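Local coordinates for 3-oxoacyl-(acyl-carrier protein) synthase II (Thermus thermophilus, PDB 1J3N), which catalyses the condensation step of fatty acid elongation, probably joining a growing acyl chain to a malonyl unit carried by acyl-carrier protein, and is a homodimer, at residues Val5-Gly10 against Val237-Glu242; Leu76-Leu81 against Ala233-Leu238; Glu91-Glu96 against Tyr148-Pro153. One frame throughout, in Å; residues are numbered along the deposited sequence.

Interaction 1 of 3, residues Val5-Gly10 against Val237-Glu242; sequences VVTGLG and VLEAYE
T7 OG1 donates to E239 OE1 over 2.7 Å, meeting the oxygen nearly along its C-O axis. The hydroxyl sits between the backbone N and the carbonyl carbon of T7 (chi1 63°), which aims it at the glutamate, whose chain is extended beyond CG and crosses the threonine at about a right angle. V237 CG1 packs 3.2 Å from the same T7 OG1. An alanine at T7 would probably deprive E239 OE1 of this donor and leave a gap beside V237 CG1. The other oxygen, OE2, is hydrogen-bonded to H243 and forms a salt bridge with R247, so both carboxylate oxygens have partners.

Behind these side chains runs an antiparallel ladder: V5 N to E239 O is 2.8 Å, with the reverse bond from E239 N to V5 O. T7 N then donates to V237 O, while V237 N donates to G8 O (2.9 Å). On the opposite face V6 CG2 meets L238 CD2 at 3.9 Å.

Strand 232-240 is flanked by strands 4-13 and 182-189; helix 70-86 packs on T7 and V237, and helix 163-176 on L238.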
ATOM      1  N   VAL A   5      -8.238  13.794 -15.843  1.00 23.40           N
ATOM      2  CA  VAL A   5      -9.164  14.707 -15.200  1.00 20.22           C
ATOM      3  C   VAL A   5     -10.082  14.019 -14.193  1.00 21.47           C
ATOM      4  O   VAL A   5     -10.368  12.825 -14.296  1.00 19.52           O
ATOM      5  CB  VAL A   5     -10.038  15.435 -16.243  1.00 21.84           C
ATOM      6  CG1 VAL A   5      -9.168  16.302 -17.139  1.00 20.68           C
ATOM      7  CG2 VAL A   5     -10.823  14.422 -17.062  1.00 19.50           C
ATOM      8  N   VAL A   6     -10.532  14.805 -13.221  1.00 21.81           N
ATOM      9  CA  VAL A   6     -11.428  14.356 -12.154  1.00 24.52           C
ATOM     10  C   VAL A   6     -12.865  14.577 -12.637  1.00 25.54           C
ATOM     11  O   VAL A   6     -13.251  15.705 -12.927  1.00 25.02           O
ATOM     12  CB  VAL A   6     -11.190  15.191 -10.864  1.00 23.60           C
ATOM     13  CG1 VAL A   6     -12.130  14.742  -9.750  1.00 25.12           C
ATOM     14  CG2 VAL A   6      -9.740  15.064 -10.427  1.00 24.06           C
ATOM     15  N   THR A   7     -13.649  13.503 -12.712  1.00 24.59           N
ATOM     16  CA  THR A   7     -15.023  13.594 -13.186  1.00 23.20           C
ATOM     17  C   THR A   7     -16.061  13.094 -12.188  1.00 23.48           C
ATOM     18  O   THR A   7     -17.261  13.111 -12.472  1.00 23.84           O
ATOM     19  CB  THR A   7     -15.199  12.788 -14.483  1.00 24.08           C
ATOM     20  OG1 THR A   7     -14.940  11.401 -14.218  1.00 23.67           O
ATOM     21  CG2 THR A   7     -14.234  13.289 -15.558  1.00 21.66           C
ATOM     22  N   GLY A   8     -15.601  12.632 -11.033  1.00 21.72           N
ATOM     23  CA  GLY A   8     -16.520  12.139 -10.026  1.00 22.77           C
ATOM     24  C   GLY A   8     -15.982  12.345  -8.627  1.00 22.54           C
ATOM     25  O   GLY A   8     -14.811  12.090  -8.369  1.00 24.72           O
ATOM     26  N   LEU A   9     -16.834  12.816  -7.723  1.00 22.86           N
ATOM     27  CA  LEU A   9     -16.427  13.040  -6.351  1.00 21.39           C
ATOM     28  C   LEU A   9     -17.363  12.288  -5.411  1.00 21.85           C
ATOM     29  O   LEU A   9     -18.561  12.571  -5.348  1.00 18.25           O
ATOM     30  CB  LEU A   9     -16.450  14.540  -6.027  1.00 23.15           C
ATOM     31  CG  LEU A   9     -15.595  15.444  -6.928  1.00 22.48           C
ATOM     32  CD1 LEU A   9     -15.925  16.900  -6.658  1.00 24.49           C
ATOM     33  CD2 LEU A   9     -14.108  15.177  -6.694  1.00 20.77           C
ATOM     34  N   GLY A  10     -16.807  11.305  -4.713  1.00 21.67           N
ATOM     35  CA  GLY A  10     -17.573  10.525  -3.758  1.00 22.77           C
ATOM     36  C   GLY A  10     -17.025  10.867  -2.390  1.00 22.26           C
ATOM     37  O   GLY A  10     -15.947  10.413  -2.018  1.00 19.49           O
ATOM     38  N   VAL A 237     -13.223   9.794  -9.183  1.00 19.32           N
ATOM     39  CA  VAL A 237     -13.182   9.121 -10.473  1.00 21.14           C
ATOM     40  C   VAL A 237     -12.108   9.837 -11.297  1.00 21.55           C
ATOM     41  O   VAL A 237     -12.274  11.001 -11.636  1.00 21.32           O
ATOM     42  CB  VAL A 237     -14.538   9.230 -11.222  1.00 18.05           C
ATOM     43  CG1 VAL A 237     -14.414   8.628 -12.617  1.00 20.75           C
ATOM     44  CG2 VAL A 237     -15.633   8.511 -10.441  1.00 15.14           C
ATOM     45  N   LEU A 238     -10.997   9.162 -11.585  1.00 23.80           N
ATOM     46  CA  LEU A 238      -9.949   9.772 -12.403  1.00 23.12           C
ATOM     47  C   LEU A 238     -10.192   9.199 -13.790  1.00 22.66           C
ATOM     48  O   LEU A 238     -10.541   8.030 -13.929  1.00 22.49           O
ATOM     49  CB  LEU A 238      -8.555   9.403 -11.901  1.00 21.59           C
ATOM     50  CG  LEU A 238      -8.176   9.876 -10.496  1.00 24.98           C
ATOM     51  CD1 LEU A 238      -6.658   9.780 -10.353  1.00 23.21           C
ATOM     52  CD2 LEU A 238      -8.637  11.312 -10.261  1.00 21.98           C
ATOM     53  N   GLU A 239     -10.008  10.022 -14.814  1.00 22.16           N
ATOM     54  CA  GLU A 239     -10.315   9.597 -16.170  1.00 23.64           C
ATOM     55  C   GLU A 239      -9.420  10.270 -17.198  1.00 24.58           C
ATOM     56  O   GLU A 239      -9.067  11.447 -17.062  1.00 26.76           O
ATOM     57  CB  GLU A 239     -11.775   9.969 -16.447  1.00 23.52           C
ATOM     58  CG  GLU A 239     -12.553   9.099 -17.409  1.00 26.48           C
ATOM     59  CD  GLU A 239     -13.995   9.592 -17.565  1.00 28.11           C
ATOM     60  OE1 GLU A 239     -14.571  10.093 -16.575  1.00 27.66           O
ATOM     61  OE2 GLU A 239     -14.556   9.476 -18.671  1.00 29.05           O
ATOM     62  N   ALA A 240      -9.051   9.521 -18.227  1.00 24.94           N
ATOM     63  CA  ALA A 240      -8.230  10.071 -19.293  1.00 26.70           C
ATOM     64  C   ALA A 240      -9.103  11.159 -19.918  1.00 26.12           C
ATOM     65  O   ALA A 240     -10.302  10.952 -20.115  1.00 24.68           O
ATOM     66  CB  ALA A 240      -7.909   8.988 -20.318  1.00 25.70           C
ATOM     67  N   TYR A 241      -8.510  12.314 -20.205  1.00 27.86           N
ATOM     68  CA  TYR A 241      -9.245  13.439 -20.789  1.00 29.48           C
ATOM     69  C   TYR A 241     -10.078  13.046 -22.006  1.00 30.06           C
ATOM     70  O   TYR A 241     -11.230  13.468 -22.145  1.00 26.65           O
ATOM     71  CB  TYR A 241      -8.280  14.547 -21.203  1.00 31.35           C
ATOM     72  CG  TYR A 241      -8.950  15.656 -21.983  1.00 35.23           C
ATOM     73  CD1 TYR A 241      -9.775  16.581 -21.348  1.00 35.74           C
ATOM     74  CD2 TYR A 241      -8.781  15.762 -23.366  1.00 36.27           C
ATOM     75  CE1 TYR A 241     -10.416  17.588 -22.067  1.00 37.67           C
ATOM     76  CE2 TYR A 241      -9.420  16.764 -24.094  1.00 37.64           C
ATOM     77  CZ  TYR A 241     -10.235  17.673 -23.438  1.00 38.78           C
ATOM     78  OH  TYR A 241     -10.879  18.666 -24.152  1.00 41.59           O
ATOM     79  N   GLU A 242      -9.476  12.250 -22.886  1.00 29.59           N
ATOM     80  CA  GLU A 242     -10.136  11.791 -24.101  1.00 31.69           C
ATOM     81  C   GLU A 242     -11.399  10.996 -23.787  1.00 31.41           C
ATOM     82  O   GLU A 242     -12.452  11.200 -24.400  1.00 30.73           O
ATOM     83  CB  GLU A 242      -9.173  10.926 -24.916  1.00 34.38           C
ATOM     84  CG  GLU A 242      -7.969  11.682 -25.467  1.00 40.90           C
ATOM     85  CD  GLU A 242      -8.352  12.724 -26.502  1.00 42.56           C
ATOM     86  OE1 GLU A 242      -8.976  12.348 -27.519  1.00 45.98           O
ATOM     87  OE2 GLU A 242      -8.027  13.914 -26.305  1.00 44.15           O
TER

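Interaction 2 of 3, residues Leu76-Leu81 against Ala233-Leu238; sequences LIAAQL and AGVLVL
A78 and A79 of helix 70-86 lie on A233 and V235 of strand 232-240, a helix-on-sheet layer of the thiolase-type fold to which the N-terminal condensing-enzyme family belongs. The short segments run 34° apart and their axes approach to 7.1 Å, a close fit consistent with the helix presenting just alanines to the strand here. A233 and V235, two residues apart, both direct their side chains at the helix, while G234 between them adds no side chain.

On the strand side V235 does most of the touching, and its fork straddles the A78-A79 peptide. CG1, anti to the backbone N (chi1 176°), reaches A79 CA at 3.8 Å and only grazes that residue's methyl. V235 CB lies 3.8 Å from A78 C, over the peptide itself. The side-chain pairs are all carbon to carbon, and the valine rests on the peptide as well.

The strand is bonded on both sides, V235 to G10 and L236 to A185, so the valine is fixed from its backbone; its side chain also rests on L184. Helix 139-148 adds I144 beside A79. At the A233 end, the A78 methyl meets A233 CB at 3.9 Å, whereas V235 CG2 presses on A78 CB at 3.5 Å, tighter than usual van der Waals contact.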
ATOM      1  N   LEU A  76     -16.888   1.491  -0.154  1.00 19.79           N
ATOM      2  CA  LEU A  76     -17.921   1.094  -1.111  1.00 18.64           C
ATOM      3  C   LEU A  76     -18.958   2.203  -1.267  1.00 19.12           C
ATOM      4  O   LEU A  76     -19.429   2.479  -2.372  1.00 21.08           O
ATOM      5  CB  LEU A  76     -18.586  -0.217  -0.661  1.00 17.97           C
ATOM      6  CG  LEU A  76     -17.701  -1.461  -0.814  1.00 19.35           C
ATOM      7  CD1 LEU A  76     -18.333  -2.675  -0.154  1.00 19.98           C
ATOM      8  CD2 LEU A  76     -17.487  -1.720  -2.295  1.00 18.64           C
ATOM      9  N   ILE A  77     -19.296   2.853  -0.159  1.00 20.17           N
ATOM     10  CA  ILE A  77     -20.267   3.938  -0.183  1.00 19.55           C
ATOM     11  C   ILE A  77     -19.708   5.129  -0.968  1.00 19.91           C
ATOM     12  O   ILE A  77     -20.405   5.711  -1.804  1.00 18.92           O
ATOM     13  CB  ILE A  77     -20.633   4.386   1.251  1.00 20.29           C
ATOM     14  CG1 ILE A  77     -21.406   3.269   1.958  1.00 21.44           C
ATOM     15  CG2 ILE A  77     -21.448   5.683   1.207  1.00 17.10           C
ATOM     16  CD1 ILE A  77     -21.634   3.529   3.448  1.00 23.72           C
ATOM     17  N   ALA A  78     -18.453   5.480  -0.709  1.00 21.01           N
ATOM     18  CA  ALA A  78     -17.827   6.603  -1.411  1.00 22.93           C
ATOM     19  C   ALA A  78     -17.684   6.307  -2.899  1.00 21.30           C
ATOM     20  O   ALA A  78     -17.889   7.184  -3.734  1.00 21.61           O
ATOM     21  CB  ALA A  78     -16.464   6.921  -0.806  1.00 20.33           C
ATOM     22  N   ALA A  79     -17.333   5.069  -3.230  1.00 22.73           N
ATOM     23  CA  ALA A  79     -17.186   4.679  -4.628  1.00 21.98           C
ATOM     24  C   ALA A  79     -18.526   4.779  -5.351  1.00 21.97           C
ATOM     25  O   ALA A  79     -18.578   5.235  -6.493  1.00 23.43           O
ATOM     26  CB  ALA A  79     -16.628   3.249  -4.727  1.00 20.07           C
ATOM     27  N   GLN A  80     -19.609   4.354  -4.698  1.00 23.07           N
ATOM     28  CA  GLN A  80     -20.937   4.441  -5.312  1.00 21.93           C
ATOM     29  C   GLN A  80     -21.279   5.912  -5.544  1.00 22.16           C
ATOM     30  O   GLN A  80     -21.703   6.301  -6.635  1.00 22.65           O
ATOM     31  CB  GLN A  80     -22.005   3.794  -4.418  1.00 22.87           C
ATOM     32  CG  GLN A  80     -23.381   3.692  -5.088  1.00 22.58           C
ATOM     33  CD  GLN A  80     -24.400   2.920  -4.261  1.00 26.16           C
ATOM     34  OE1 GLN A  80     -24.061   1.960  -3.567  1.00 24.49           O
ATOM     35  NE2 GLN A  80     -25.662   3.327  -4.351  1.00 27.77           N
ATOM     36  N   LEU A  81     -21.089   6.730  -4.513  1.00 23.32           N
ATOM     37  CA  LEU A  81     -21.352   8.162  -4.619  1.00 23.16           C
ATOM     38  C   LEU A  81     -20.502   8.763  -5.741  1.00 23.82           C
ATOM     39  O   LEU A  81     -20.958   9.631  -6.488  1.00 23.78           O
ATOM     40  CB  LEU A  81     -21.029   8.862  -3.293  1.00 23.84           C
ATOM     41  CG  LEU A  81     -21.848   8.499  -2.042  1.00 26.10           C
ATOM     42  CD1 LEU A  81     -21.319   9.268  -0.845  1.00 26.48           C
ATOM     43  CD2 LEU A  81     -23.315   8.825  -2.267  1.00 27.36           C
ATOM     44  N   ALA A 233     -14.348   8.545   4.062  1.00 22.76           N
ATOM     45  CA  ALA A 233     -13.683   8.069   2.861  1.00 21.65           C
ATOM     46  C   ALA A 233     -13.844   9.052   1.721  1.00 21.85           C
ATOM     47  O   ALA A 233     -14.817   9.802   1.650  1.00 19.33           O
ATOM     48  CB  ALA A 233     -14.250   6.715   2.448  1.00 21.09           C
ATOM     49  N   GLY A 234     -12.873   9.031   0.821  1.00 21.82           N
ATOM     50  CA  GLY A 234     -12.925   9.899  -0.330  1.00 20.19           C
ATOM     51  C   GLY A 234     -12.515   9.063  -1.519  1.00 20.99           C
ATOM     52  O   GLY A 234     -11.414   8.506  -1.532  1.00 18.29           O
ATOM     53  N   VAL A 235     -13.411   8.950  -2.496  1.00 20.45           N
ATOM     54  CA  VAL A 235     -13.136   8.198  -3.711  1.00 22.33           C
ATOM     55  C   VAL A 235     -13.429   9.113  -4.891  1.00 22.77           C
ATOM     56  O   VAL A 235     -14.535   9.657  -5.021  1.00 22.43           O
ATOM     57  CB  VAL A 235     -14.005   6.917  -3.808  1.00 22.07           C
ATOM     58  CG1 VAL A 235     -13.754   6.218  -5.139  1.00 23.29           C
ATOM     59  CG2 VAL A 235     -13.661   5.973  -2.669  1.00 23.89           C
ATOM     60  N   LEU A 236     -12.426   9.315  -5.733  1.00 20.38           N
ATOM     61  CA  LEU A 236     -12.602  10.177  -6.885  1.00 20.81           C
ATOM     62  C   LEU A 236     -12.513   9.354  -8.154  1.00 19.51           C
ATOM     63  O   LEU A 236     -11.841   8.330  -8.194  1.00 19.93           O
ATOM     64  CB  LEU A 236     -11.527  11.276  -6.909  1.00 21.01           C
ATOM     65  CG  LEU A 236     -11.485  12.275  -5.735  1.00 21.19           C
ATOM     66  CD1 LEU A 236     -10.932  11.606  -4.468  1.00 18.44           C
ATOM     67  CD2 LEU A 236     -10.602  13.448  -6.116  1.00 17.88           C
ATOM     68  N   VAL A 237     -13.223   9.794  -9.183  1.00 19.32           N
ATOM     69  CA  VAL A 237     -13.182   9.121 -10.473  1.00 21.14           C
ATOM     70  C   VAL A 237     -12.108   9.837 -11.297  1.00 21.55           C
ATOM     71  O   VAL A 237     -12.274  11.001 -11.636  1.00 21.32           O
ATOM     72  CB  VAL A 237     -14.538   9.230 -11.222  1.00 18.05           C
ATOM     73  CG1 VAL A 237     -14.414   8.628 -12.617  1.00 20.75           C
ATOM     74  CG2 VAL A 237     -15.633   8.511 -10.441  1.00 15.14           C
ATOM     75  N   LEU A 238     -10.997   9.162 -11.585  1.00 23.80           N
ATOM     76  CA  LEU A 238      -9.949   9.772 -12.403  1.00 23.12           C
ATOM     77  C   LEU A 238     -10.192   9.199 -13.790  1.00 22.66           C
ATOM     78  O   LEU A 238     -10.541   8.030 -13.929  1.00 22.49           O
ATOM     79  CB  LEU A 238      -8.555   9.403 -11.901  1.00 21.59           C
ATOM     80  CG  LEU A 238      -8.176   9.876 -10.496  1.00 24.98           C
ATOM     81  CD1 LEU A 238      -6.658   9.780 -10.353  1.00 23.21           C
ATOM     82  CD2 LEU A 238      -8.637  11.312 -10.261  1.00 21.98           C
TER

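Interaction 3 of 3, residues Glu91-Glu96 against Tyr148-Pro153; sequences EDLDPE and YGFTGP
The F150 ring is touched by L93, whose CD1 comes to 4.3 Å from F150 CE1 on an oblique approach. One face of the ring is taken by its own segment: Y148 CB stands 3.3 Å above the plane, over the centre. V98, T100 and L184 add further contacts to the phenylalanine, and L93 too packs on V98, which places both side chains against the sheet.

Past the ring the contact becomes polar and runs along the backbones. P95 O accepts from T151 N at 2.7 Å. The N-H...O angle of 144° makes this short bond a bent one. Its donor stands above the carbonyl plane, 47° out of it. The T151 hydroxyl adds a weak bond to the same oxygen, P95 O, at 3.4 Å. That OG1 sits between the backbone N and the carbonyl carbon of T151 (chi1 60°), which also brings it to 3.1 Å from E96 CA. P95 CB, for its part, rests against G149 O.

Two loops meet here. Residues 91-96 lie between helix 70-86 and strand 98-103; the other loop, 148-153, leaves helix 139-148 at G149, which has positive phi. An Asx turn shapes the first, D94 OD2 accepting from E96 N at 3.1 Å, from above the carboxylate plane. The second continues to P153, whose backbone is bonded to T100.

The dimer partner reaches this site: R283 of the second subunit donates to T151 O and, weakly, to E96 O, while L279 of that subunit packs on E96 and T151.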
ATOM      1  N   GLU A  91     -21.727  -0.858 -16.673  1.00 53.81           N
ATOM      2  CA  GLU A  91     -22.033  -1.409 -17.988  1.00 54.43           C
ATOM      3  C   GLU A  91     -21.551  -0.516 -19.130  1.00 53.61           C
ATOM      4  O   GLU A  91     -21.097  -1.006 -20.164  1.00 53.30           O
ATOM      5  CB  GLU A  91     -23.542  -1.640 -18.114  1.00 56.05           C
ATOM      6  CG  GLU A  91     -24.393  -0.525 -17.511  1.00 58.43           C
ATOM      7  CD  GLU A  91     -24.440  -0.574 -15.990  1.00 59.33           C
ATOM      8  OE1 GLU A  91     -23.660  -1.339 -15.386  1.00 59.83           O
ATOM      9  OE2 GLU A  91     -25.257   0.157 -15.393  1.00 60.86           O
ATOM     10  N   ASP A  92     -21.651   0.794 -18.938  1.00 52.30           N
ATOM     11  CA  ASP A  92     -21.235   1.760 -19.949  1.00 51.36           C
ATOM     12  C   ASP A  92     -19.718   1.981 -19.944  1.00 49.38           C
ATOM     13  O   ASP A  92     -19.201   2.901 -20.589  1.00 48.35           O
ATOM     14  CB  ASP A  92     -21.970   3.077 -19.710  1.00 53.55           C
ATOM     15  CG  ASP A  92     -23.477   2.910 -19.762  1.00 56.10           C
ATOM     16  OD1 ASP A  92     -23.976   1.869 -19.278  1.00 57.73           O
ATOM     17  OD2 ASP A  92     -24.164   3.816 -20.276  1.00 57.87           O
ATOM     18  N   LEU A  93     -19.014   1.125 -19.210  1.00 46.57           N
ATOM     19  CA  LEU A  93     -17.561   1.194 -19.097  1.00 43.07           C
ATOM     20  C   LEU A  93     -16.945  -0.155 -19.431  1.00 40.51           C
ATOM     21  O   LEU A  93     -17.506  -1.197 -19.098  1.00 40.53           O
ATOM     22  CB  LEU A  93     -17.147   1.557 -17.671  1.00 41.30           C
ATOM     23  CG  LEU A  93     -17.471   2.941 -17.125  1.00 41.90           C
ATOM     24  CD1 LEU A  93     -17.013   3.017 -15.677  1.00 39.84           C
ATOM     25  CD2 LEU A  93     -16.781   4.002 -17.970  1.00 40.43           C
ATOM     26  N   ASP A  94     -15.791  -0.137 -20.087  1.00 37.24           N
ATOM     27  CA  ASP A  94     -15.110  -1.382 -20.406  1.00 35.31           C
ATOM     28  C   ASP A  94     -14.458  -1.791 -19.082  1.00 33.20           C
ATOM     29  O   ASP A  94     -13.497  -1.167 -18.630  1.00 31.58           O
ATOM     30  CB  ASP A  94     -14.060  -1.147 -21.497  1.00 35.51           C
ATOM     31  CG  ASP A  94     -13.295  -2.400 -21.845  1.00 35.72           C
ATOM     32  OD1 ASP A  94     -12.600  -2.404 -22.881  1.00 38.23           O
ATOM     33  OD2 ASP A  94     -13.379  -3.382 -21.078  1.00 38.33           O
ATOM     34  N   PRO A  95     -14.988  -2.841 -18.438  1.00 31.70           N
ATOM     35  CA  PRO A  95     -14.464  -3.323 -17.156  1.00 29.92           C
ATOM     36  C   PRO A  95     -12.964  -3.589 -17.090  1.00 29.28           C
ATOM     37  O   PRO A  95     -12.359  -3.455 -16.026  1.00 28.08           O
ATOM     38  CB  PRO A  95     -15.300  -4.576 -16.893  1.00 30.51           C
ATOM     39  CG  PRO A  95     -15.635  -5.057 -18.278  1.00 31.47           C
ATOM     40  CD  PRO A  95     -15.991  -3.777 -18.979  1.00 29.45           C
ATOM     41  N   GLU A  96     -12.364  -3.962 -18.216  1.00 28.31           N
ATOM     42  CA  GLU A  96     -10.936  -4.241 -18.252  1.00 28.94           C
ATOM     43  C   GLU A  96     -10.106  -2.972 -18.213  1.00 26.81           C
ATOM     44  O   GLU A  96      -8.909  -3.023 -17.939  1.00 24.26           O
ATOM     45  CB  GLU A  96     -10.555  -5.011 -19.520  1.00 30.44           C
ATOM     46  CG  GLU A  96     -11.250  -6.343 -19.686  1.00 34.68           C
ATOM     47  CD  GLU A  96     -10.581  -7.205 -20.741  1.00 36.75           C
ATOM     48  OE1 GLU A  96     -10.217  -6.669 -21.810  1.00 37.33           O
ATOM     49  OE2 GLU A  96     -10.424  -8.421 -20.501  1.00 38.21           O
ATOM     50  N   TYR A 148     -18.363  -4.123  -8.978  1.00 24.94           N
ATOM     51  CA  TYR A 148     -18.625  -3.608 -10.318  1.00 26.44           C
ATOM     52  C   TYR A 148     -18.002  -4.394 -11.471  1.00 24.57           C
ATOM     53  O   TYR A 148     -18.247  -4.087 -12.632  1.00 26.37           O
ATOM     54  CB  TYR A 148     -18.171  -2.147 -10.400  1.00 27.14           C
ATOM     55  CG  TYR A 148     -18.845  -1.239  -9.393  1.00 27.93           C
ATOM     56  CD1 TYR A 148     -20.226  -1.031  -9.421  1.00 28.98           C
ATOM     57  CD2 TYR A 148     -18.105  -0.592  -8.410  1.00 26.70           C
ATOM     58  CE1 TYR A 148     -20.848  -0.197  -8.488  1.00 30.44           C
ATOM     59  CE2 TYR A 148     -18.714   0.239  -7.480  1.00 29.26           C
ATOM     60  CZ  TYR A 148     -20.084   0.434  -7.523  1.00 28.37           C
ATOM     61  OH  TYR A 148     -20.680   1.260  -6.596  1.00 30.79           O
ATOM     62  N   GLY A 149     -17.199  -5.400 -11.154  1.00 25.37           N
ATOM     63  CA  GLY A 149     -16.571  -6.201 -12.191  1.00 23.62           C
ATOM     64  C   GLY A 149     -15.427  -5.507 -12.914  1.00 23.20           C
ATOM     65  O   GLY A 149     -15.121  -5.847 -14.056  1.00 23.90           O
ATOM     66  N   PHE A 150     -14.801  -4.532 -12.257  1.00 21.61           N
ATOM     67  CA  PHE A 150     -13.685  -3.801 -12.847  1.00 20.55           C
ATOM     68  C   PHE A 150     -12.457  -4.698 -12.786  1.00 21.63           C
ATOM     69  O   PHE A 150     -11.975  -5.026 -11.699  1.00 22.53           O
ATOM     70  CB  PHE A 150     -13.417  -2.506 -12.072  1.00 21.15           C
ATOM     71  CG  PHE A 150     -14.580  -1.539 -12.050  1.00 21.27           C
ATOM     72  CD1 PHE A 150     -15.433  -1.417 -13.143  1.00 21.26           C
ATOM     73  CD2 PHE A 150     -14.765  -0.688 -10.963  1.00 23.78           C
ATOM     74  CE1 PHE A 150     -16.444  -0.471 -13.164  1.00 21.46           C
ATOM     75  CE2 PHE A 150     -15.775   0.271 -10.966  1.00 22.18           C
ATOM     76  CZ  PHE A 150     -16.620   0.385 -12.069  1.00 23.73           C
ATOM     77  N   THR A 151     -11.943  -5.102 -13.946  1.00 22.36           N
ATOM     78  CA  THR A 151     -10.793  -5.999 -13.972  1.00 22.47           C
ATOM     79  C   THR A 151      -9.454  -5.341 -14.312  1.00 22.46           C
ATOM     80  O   THR A 151      -8.472  -6.029 -14.629  1.00 22.86           O
ATOM     81  CB  THR A 151     -11.028  -7.170 -14.948  1.00 24.75           C
ATOM     82  OG1 THR A 151     -11.234  -6.652 -16.264  1.00 19.60           O
ATOM     83  CG2 THR A 151     -12.257  -7.983 -14.524  1.00 25.31           C
ATOM     84  N   GLY A 152      -9.426  -4.014 -14.269  1.00 22.98           N
ATOM     85  CA  GLY A 152      -8.190  -3.292 -14.505  1.00 21.61           C
ATOM     86  C   GLY A 152      -7.358  -3.428 -13.235  1.00 21.98           C
ATOM     87  O   GLY A 152      -7.852  -3.965 -12.231  1.00 20.43           O
ATOM     88  N   PRO A 153      -6.100  -2.958 -13.227  1.00 21.90           N
ATOM     89  CA  PRO A 153      -5.252  -3.060 -12.032  1.00 21.30           C
ATOM     90  C   PRO A 153      -5.977  -2.681 -10.733  1.00 20.23           C
ATOM     91  O   PRO A 153      -6.686  -1.678 -10.684  1.00 20.69           O
ATOM     92  CB  PRO A 153      -4.105  -2.107 -12.355  1.00 21.89           C
ATOM     93  CG  PRO A 153      -3.937  -2.302 -13.829  1.00 22.44           C
ATOM     94  CD  PRO A 153      -5.377  -2.298 -14.330  1.00 23.45           C
TER

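Interactions 1 and 2 are buried and share strand 232-240: the first pairs it edge to edge with strand 4-13, the second packs helix 70-86 against it. They also touch, through a probable hydrogen bond from G10 N to V235 O and through A78 CB against G10 O. Their chemistry differs accordingly, a backbone ladder with a buried carboxylate in one and methyl packing in the other. Interaction 3, about 15 Å from each between centres, is partly exposed and in contact with the second subunit; it joins two loops, with the P95 carbonyl as hydrogen-bond acceptor and L93 on F150 as the apolar part. Its segment 91-96 follows helix 70-86, and Y148 OH touches Q80 CA at 3.4 Å.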